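Local coordinates for protein putative thiol-disulfide isomerase or thioredoxin (Salmonella enterica subsp. enterica serovar Typhimurium, PDB 3L9V) that probably catalyses thiol-disulfide exchange, as a DsbA paralogue with a thioredoxin fold that would introduce or rearrange disulfide bonds in other proteins, at residues T146-V149 / Y155-N158. Sequence-based numbering, arbitrary orientation.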
loop_
_atom_site.group_PDB
_atom_site.type_symbol
_atom_site.label_atom_id
_atom_site.label_comp_id
_atom_site.label_asym_id
_atom_site.label_seq_id
_atom_site.Cartn_x
_atom_site.Cartn_y
_atom_site.Cartn_z
ATOM N N THR A 146 5.800 6.604 -4.964
ATOM C CA THR A 146 5.030 5.377 -4.912
ATOM C C THR A 146 5.024 4.689 -6.266
ATOM O O THR A 146 5.169 5.335 -7.298
ATOM C CB THR A 146 3.554 5.688 -4.559
ATOM O OG1 THR A 146 3.086 6.745 -5.407
ATOM C CG2 THR A 146 3.409 6.124 -3.088
ATOM N N PRO A 147 4.851 3.365 -6.267
ATOM C CA PRO A 147 4.925 2.485 -5.093
ATOM C C PRO A 147 6.373 2.404 -4.578
ATOM O O PRO A 147 7.294 2.467 -5.374
ATOM C CB PRO A 147 4.573 1.133 -5.692
ATOM C CG PRO A 147 5.074 1.248 -7.101
ATOM C CD PRO A 147 4.650 2.604 -7.502
ATOM N N SER A 148 6.574 2.285 -3.276
ATOM C CA SER A 148 7.920 2.089 -2.752
ATOM C C SER A 148 7.884 0.847 -1.909
ATOM O O SER A 148 7.218 0.827 -0.863
ATOM C CB SER A 148 8.370 3.273 -1.890
ATOM O OG SER A 148 8.791 4.367 -2.670
ATOM N N VAL A 149 8.558 -0.192 -2.393
ATOM C CA VAL A 149 8.606 -1.490 -1.738
ATOM C C VAL A 149 9.915 -1.636 -0.952
ATOM O O VAL A 149 10.990 -1.385 -1.486
ATOM C CB VAL A 149 8.562 -2.599 -2.761
ATOM C CG1 VAL A 149 8.700 -3.966 -2.073
ATOM C CG2 VAL A 149 7.257 -2.506 -3.593
ATOM N N TYR A 155 16.042 -2.819 2.525
ATOM C CA TYR A 155 16.269 -2.717 1.078
ATOM C C TYR A 155 15.079 -2.061 0.402
ATOM O O TYR A 155 13.940 -2.493 0.601
ATOM C CB TYR A 155 16.507 -4.099 0.457
ATOM C CG TYR A 155 17.515 -4.957 1.192
ATOM C CD1 TYR A 155 18.866 -4.608 1.233
ATOM C CD2 TYR A 155 17.122 -6.126 1.828
ATOM C CE1 TYR A 155 19.797 -5.405 1.904
ATOM C CE2 TYR A 155 18.039 -6.924 2.502
ATOM C CZ TYR A 155 19.372 -6.553 2.536
ATOM O OH TYR A 155 20.273 -7.337 3.203
ATOM N N HIS A 156 15.348 -1.001 -0.355
ATOM C CA HIS A 156 14.344 -0.332 -1.183
ATOM C C HIS A 156 14.458 -0.845 -2.618
ATOM O O HIS A 156 15.505 -0.729 -3.238
ATOM C CB HIS A 156 14.531 1.188 -1.149
ATOM C CG HIS A 156 13.596 1.935 -2.054
ATOM N ND1 HIS A 156 14.019 2.965 -2.876
ATOM C CD2 HIS A 156 12.269 1.810 -2.273
ATOM C CE1 HIS A 156 12.990 3.443 -3.548
ATOM N NE2 HIS A 156 11.912 2.751 -3.210
ATOM N N ILE A 157 13.397 -1.445 -3.131
ATOM C CA ILE A 157 13.441 -1.967 -4.487
ATOM C C ILE A 157 13.475 -0.787 -5.465
ATOM O O ILE A 157 12.769 0.190 -5.279
ATOM C CB ILE A 157 12.265 -2.927 -4.777
ATOM C CG1 ILE A 157 12.250 -4.089 -3.758
ATOM C CG2 ILE A 157 12.320 -3.421 -6.242
ATOM C CD1 ILE A 157 13.457 -5.099 -3.882
ATOM N N ASN A 158 14.324 -0.867 -6.491
ATOM C CA ASN A 158 14.360 0.184 -7.504
ATOM C C ASN A 158 13.391 -0.128 -8.658
ATOM O O ASN A 158 13.739 -0.876 -9.562
ATOM C CB ASN A 158 15.794 0.365 -8.046
ATOM C CG ASN A 158 15.898 1.509 -9.050
ATOM O OD1 ASN A 158 14.892 2.071 -9.455
ATOM N ND2 ASN A 158 17.118 1.854 -9.448
HETATM O O HOH W 1 9.979 3.581 -5.120
HETATM O O HOH W 2 10.043 0.251 -4.839
#
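With CG trans to the backbone nitrogen (chi1 176°), His156 reaches along the hairpin toward Ser148, whose OG, anti to its carbonyl carbon (chi1 -79°), is placed within bonding distance of a water that also holds His156 NE2. NE2 of His156 stops 3.6 Å from Ser148 OG, and the water, set to one side of that line, bridges the two atoms. This water lies in the plane of the imidazole at its edge, 2.8 Å from His156 NE2, and donates to both Ser148 OG and Pro147 O. A small hydroxyl suits this spot, since it leaves room for the water and also bonds to Gly145 O; the imidazole has a polar nitrogen for each side, ND1 being hydrogen-bonded to Glu6.

The two strands are tied directly by Ile157 N, which donates to Val149 O over 2.9 Å in a nearly straight bond (170°). The same carbonyl receives a CA-H contact from His156, 3.5 Å from CA to O. Where the return bond of a regular antiparallel pair would form, a second water bridges instead, accepting from Val149 N and donating to Ile157 O, so the ladder opens here. The side chains of Val149 and Ile157 run alongside each other in the same direction, with Val149 CG1 3.9 Å from Ile157 CG1; as beta-branched residues they suit extended strands and present compact apolar surface.

Pro147, preceded by a cis peptide bond, occupies the position of the cis-proline that faces the active-site cysteines in thioredoxin folds, and its ring packs on Cys26 and Cys29 of the probable CxxC motif. The hairpin of strands 148-151 and 155-157 lies inside the mixed sheet, between strands 18-22 and 5-7, while helix 167-182 meets Val149 and Ile157 through Tyr174 and reaches Ile157 again through Leu181.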